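Local coordinates for Endoglucanase(Endo-1,4-beta-glucanase)protein (Pseudomonas stutzeri, PDB 6R2J) that probably hydrolyses beta-1,4-glycosidic bonds in cellulose-type glucans, as a family 5 endoglucanase, and binds cellobiose, at residues A[266-279]-A[309-323]. Residues are numbered along the deposited sequence; the frame is centred on the assembly and turned at random.
Sequences MDNLLAYLNDNCVP and LMRKHLANDCTAIGP
His313 lies sandwiched between aliphatic carbons: CG of its own neighbour Lys312 sits over the centre of one ring face, and CB of Leu270 makes a CH-pi contact with the other, 3.7 Å from the ring centroid. This is the outside of a TIM barrel, where the C-terminal tail runs alongside helix 260-276 in the same direction, the helix leading into the eighth strand of the barrel. At the ring edge, NE2 of His313 donates to OD1 of Asp267 at 2.7 Å, meeting it from above the carboxylate plane, while Lys312 NZ forms a salt bridge to the same oxygen on the syn side, tilted toward the opposite face. The lysine gets there because its chain curls back at chi3 (58°) and chi4 (56°). With an alanine at His313, Leu270 CB would probably lose its aromatic cover and Asp267 OD1 the N-H that shares it with Lys312. One turn beyond Leu270, Asn274 ND2 donates to His313 O at 2.8 Å, while OD1 of Asn274 is hydrogen-bonded to NE2 of His14 on the first strand of the barrel. The helix finishes in a Schellman motif at Cys277, whose O accepts from Gly322 N at 2.9 Å. Asn316 folds the tail in an Asx turn, OD1 accepting from Cys318 N, just ahead of the disulfide that locks tail to helix end: Cys277 SG to Cys318 SG, 2.2 Å, chi3 -89°.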
# COMPACT_ATOMS: atom_id res chain seq x y z
N MET A 266 -16.14 -7.11 4.72
CA MET A 266 -15.02 -7.40 3.84
C MET A 266 -15.48 -8.11 2.59
O MET A 266 -15.07 -7.74 1.49
CB MET A 266 -14.00 -8.25 4.56
CG MET A 266 -12.80 -8.63 3.75
SD MET A 266 -11.48 -9.37 4.76
CE MET A 266 -10.43 -10.16 3.51
N ASP A 267 -16.32 -9.14 2.75
CA ASP A 267 -16.88 -9.83 1.59
C ASP A 267 -17.57 -8.86 0.62
O ASP A 267 -17.34 -8.90 -0.59
CB ASP A 267 -17.88 -10.88 2.09
CG ASP A 267 -17.84 -12.15 1.24
OD1 ASP A 267 -16.76 -12.84 1.21
OD2 ASP A 267 -18.90 -12.47 0.64
N ASN A 268 -18.39 -7.96 1.14
CA ASN A 268 -19.09 -7.06 0.24
C ASN A 268 -18.15 -6.02 -0.35
O ASN A 268 -18.35 -5.60 -1.50
CB ASN A 268 -20.22 -6.38 0.99
CG ASN A 268 -21.29 -7.34 1.39
OD1 ASN A 268 -21.59 -8.28 0.65
ND2 ASN A 268 -21.88 -7.12 2.56
N LEU A 269 -17.15 -5.57 0.41
CA LEU A 269 -16.17 -4.65 -0.15
C LEU A 269 -15.41 -5.29 -1.32
O LEU A 269 -15.36 -4.73 -2.41
CB LEU A 269 -15.20 -4.19 0.93
CG LEU A 269 -14.00 -3.41 0.41
CD1 LEU A 269 -14.38 -2.03 -0.16
CD2 LEU A 269 -12.93 -3.30 1.52
N LEU A 270 -14.81 -6.46 -1.10
CA LEU A 270 -14.06 -7.11 -2.17
C LEU A 270 -14.93 -7.37 -3.40
O LEU A 270 -14.46 -7.25 -4.53
CB LEU A 270 -13.41 -8.40 -1.65
CG LEU A 270 -12.23 -8.19 -0.69
CD1 LEU A 270 -11.62 -9.56 -0.25
CD2 LEU A 270 -11.12 -7.34 -1.26
N ALA A 271 -16.21 -7.71 -3.19
CA ALA A 271 -17.11 -7.93 -4.31
C ALA A 271 -17.28 -6.66 -5.12
O ALA A 271 -17.20 -6.68 -6.36
CB ALA A 271 -18.47 -8.42 -3.79
N TYR A 272 -17.48 -5.54 -4.43
CA TYR A 272 -17.59 -4.23 -5.07
C TYR A 272 -16.31 -3.85 -5.78
O TYR A 272 -16.34 -3.30 -6.89
CB TYR A 272 -17.91 -3.19 -3.99
CG TYR A 272 -17.92 -1.76 -4.46
CD1 TYR A 272 -18.80 -1.36 -5.47
CD2 TYR A 272 -17.08 -0.80 -3.88
CE1 TYR A 272 -18.83 -0.05 -5.91
CE2 TYR A 272 -17.11 0.53 -4.31
CZ TYR A 272 -17.99 0.90 -5.32
OH TYR A 272 -18.04 2.20 -5.75
N LEU A 273 -15.16 -4.10 -5.16
CA LEU A 273 -13.90 -3.82 -5.83
C LEU A 273 -13.76 -4.60 -7.13
O LEU A 273 -13.36 -4.04 -8.15
CB LEU A 273 -12.77 -4.14 -4.87
CG LEU A 273 -12.79 -3.20 -3.67
CD1 LEU A 273 -11.49 -3.42 -2.91
CD2 LEU A 273 -12.93 -1.75 -4.09
N ASN A 274 -14.12 -5.88 -7.11
CA ASN A 274 -14.05 -6.69 -8.32
C ASN A 274 -14.95 -6.12 -9.40
O ASN A 274 -14.55 -6.06 -10.57
CB ASN A 274 -14.47 -8.13 -8.04
CG ASN A 274 -13.29 -9.03 -7.70
OD1 ASN A 274 -12.15 -8.61 -7.77
ND2 ASN A 274 -13.58 -10.27 -7.34
N ASP A 275 -16.16 -5.67 -9.03
CA ASP A 275 -17.09 -5.15 -10.04
C ASP A 275 -16.49 -3.94 -10.78
O ASP A 275 -16.91 -3.63 -11.90
CB ASP A 275 -18.39 -4.73 -9.36
CG ASP A 275 -19.11 -5.88 -8.74
OD1 ASP A 275 -18.90 -7.04 -9.19
OD2 ASP A 275 -19.91 -5.61 -7.80
N ASN A 276 -15.54 -3.25 -10.14
CA ASN A 276 -14.86 -2.10 -10.72
C ASN A 276 -13.42 -2.40 -11.15
O ASN A 276 -12.74 -1.50 -11.67
CB ASN A 276 -14.85 -0.94 -9.74
CG ASN A 276 -16.21 -0.39 -9.49
OD1 ASN A 276 -16.66 0.50 -10.21
ND2 ASN A 276 -16.90 -0.95 -8.49
N CYS A 277 -12.97 -3.65 -11.03
CA CYS A 277 -11.58 -4.09 -11.35
C CYS A 277 -10.56 -3.23 -10.59
O CYS A 277 -9.55 -2.85 -11.19
CB CYS A 277 -11.29 -4.02 -12.85
SG CYS A 277 -12.30 -5.12 -13.88
N VAL A 278 -10.81 -2.96 -9.30
CA VAL A 278 -9.95 -2.10 -8.47
C VAL A 278 -9.17 -3.02 -7.52
O VAL A 278 -9.79 -3.82 -6.81
CB VAL A 278 -10.76 -1.06 -7.69
CG1 VAL A 278 -9.93 -0.49 -6.57
CG2 VAL A 278 -11.26 0.03 -8.64
N PRO A 279 -7.84 -3.00 -7.56
CA PRO A 279 -7.05 -3.86 -6.68
C PRO A 279 -7.01 -3.31 -5.26
O PRO A 279 -7.43 -2.18 -4.96
CB PRO A 279 -5.67 -3.87 -7.34
CG PRO A 279 -5.57 -2.53 -8.08
CD PRO A 279 -7.00 -2.20 -8.50
N LEU A 309 -11.74 -15.88 3.70
CA LEU A 309 -12.73 -14.97 3.13
C LEU A 309 -12.24 -14.37 1.82
O LEU A 309 -13.06 -14.08 0.93
CB LEU A 309 -13.10 -13.89 4.14
CG LEU A 309 -14.22 -12.98 3.65
CD1 LEU A 309 -15.47 -12.97 4.47
CD2 LEU A 309 -13.64 -11.57 3.56
N MET A 310 -10.93 -14.15 1.69
CA MET A 310 -10.39 -13.55 0.48
C MET A 310 -10.57 -14.47 -0.72
O MET A 310 -10.79 -13.99 -1.84
CB MET A 310 -8.89 -13.26 0.67
CG MET A 310 -8.53 -11.99 1.43
SD MET A 310 -6.71 -11.65 1.21
CE MET A 310 -6.62 -11.66 -0.57
N ARG A 311 -10.47 -15.78 -0.51
CA ARG A 311 -10.33 -16.68 -1.65
C ARG A 311 -11.49 -16.60 -2.64
O ARG A 311 -11.27 -16.75 -3.85
CB ARG A 311 -10.09 -18.11 -1.16
CG ARG A 311 -8.69 -18.30 -0.60
CD ARG A 311 -8.29 -19.75 -0.61
NE ARG A 311 -9.10 -20.55 0.30
CZ ARG A 311 -8.67 -21.07 1.44
NH1 ARG A 311 -7.41 -20.84 1.81
NH2 ARG A 311 -9.47 -21.84 2.19
N LYS A 312 -12.73 -16.39 -2.16
CA LYS A 312 -13.84 -16.35 -3.10
C LYS A 312 -13.71 -15.20 -4.08
O LYS A 312 -14.35 -15.24 -5.15
CB LYS A 312 -15.19 -16.31 -2.38
CG LYS A 312 -15.68 -14.94 -1.98
CD LYS A 312 -17.08 -14.98 -1.30
CE LYS A 312 -17.12 -15.88 -0.03
NZ LYS A 312 -16.12 -15.57 1.08
N HIS A 313 -12.87 -14.19 -3.77
CA HIS A 313 -12.81 -12.95 -4.53
C HIS A 313 -11.60 -12.80 -5.46
O HIS A 313 -11.56 -11.82 -6.21
CB HIS A 313 -12.86 -11.73 -3.59
CG HIS A 313 -14.02 -11.74 -2.65
ND1 HIS A 313 -15.32 -11.52 -3.05
CD2 HIS A 313 -14.07 -11.96 -1.32
CE1 HIS A 313 -16.12 -11.62 -2.01
NE2 HIS A 313 -15.39 -11.89 -0.94
N LEU A 314 -10.67 -13.75 -5.47
CA LEU A 314 -9.47 -13.63 -6.30
C LEU A 314 -9.77 -13.70 -7.81
O LEU A 314 -9.18 -12.95 -8.59
CB LEU A 314 -8.46 -14.71 -5.89
CG LEU A 314 -8.09 -14.56 -4.41
CD1 LEU A 314 -7.06 -15.63 -4.01
CD2 LEU A 314 -7.55 -13.16 -4.11
N ALA A 315 -10.70 -14.55 -8.22
CA ALA A 315 -10.96 -14.71 -9.65
C ALA A 315 -11.61 -13.48 -10.25
O ALA A 315 -12.50 -12.87 -9.66
CB ALA A 315 -11.89 -15.90 -9.88
N ASN A 316 -11.18 -13.13 -11.45
CA ASN A 316 -11.85 -12.11 -12.24
C ASN A 316 -11.46 -12.28 -13.70
O ASN A 316 -10.65 -13.14 -14.06
CB ASN A 316 -11.50 -10.71 -11.71
CG ASN A 316 -10.06 -10.35 -11.92
OD1 ASN A 316 -9.67 -9.97 -13.02
ND2 ASN A 316 -9.25 -10.48 -10.88
N ASP A 317 -12.10 -11.48 -14.55
CA ASP A 317 -11.80 -11.44 -15.98
C ASP A 317 -11.47 -10.01 -16.40
O ASP A 317 -11.78 -9.62 -17.53
CB ASP A 317 -12.96 -11.99 -16.81
CG ASP A 317 -14.28 -11.25 -16.55
OD1 ASP A 317 -14.25 -10.16 -15.91
OD2 ASP A 317 -15.35 -11.77 -16.97
N CYS A 318 -10.87 -9.23 -15.50
CA CYS A 318 -10.45 -7.87 -15.80
C CYS A 318 -9.19 -7.92 -16.66
O CYS A 318 -8.30 -8.76 -16.45
CB CYS A 318 -10.07 -7.17 -14.50
SG CYS A 318 -11.40 -7.05 -13.32
N THR A 319 -9.09 -6.99 -17.61
CA THR A 319 -7.87 -6.81 -18.38
C THR A 319 -7.17 -5.49 -18.11
O THR A 319 -5.98 -5.35 -18.44
CB THR A 319 -8.15 -6.97 -19.88
OG1 THR A 319 -9.37 -6.32 -20.25
CG2 THR A 319 -8.28 -8.44 -20.25
N ALA A 320 -7.83 -4.53 -17.47
CA ALA A 320 -7.19 -3.28 -17.09
C ALA A 320 -7.58 -2.90 -15.67
O ALA A 320 -8.65 -3.25 -15.17
CB ALA A 320 -7.57 -2.14 -18.05
N ILE A 321 -6.66 -2.17 -15.01
CA ILE A 321 -6.94 -1.59 -13.71
C ILE A 321 -8.02 -0.54 -13.87
O ILE A 321 -7.95 0.31 -14.78
CB ILE A 321 -5.66 -1.04 -13.06
CG1 ILE A 321 -4.69 -2.23 -12.91
CG2 ILE A 321 -6.00 -0.36 -11.74
CD1 ILE A 321 -5.19 -3.36 -11.96
N GLY A 322 -9.06 -0.62 -13.03
CA GLY A 322 -10.13 0.34 -13.03
C GLY A 322 -9.97 1.36 -11.92
O GLY A 322 -8.88 1.51 -11.36
N PRO A 323 -11.08 2.05 -11.56
CA PRO A 323 -12.41 1.86 -12.20
C PRO A 323 -12.54 2.39 -13.65
O PRO A 323 -11.65 3.08 -14.18
CB PRO A 323 -13.37 2.60 -11.24
CG PRO A 323 -12.50 3.73 -10.71
CD PRO A 323 -11.10 3.12 -10.55
O HOH W 1 -10.27 -10.56 -8.16
O HOH W 2 -16.10 -11.32 -5.78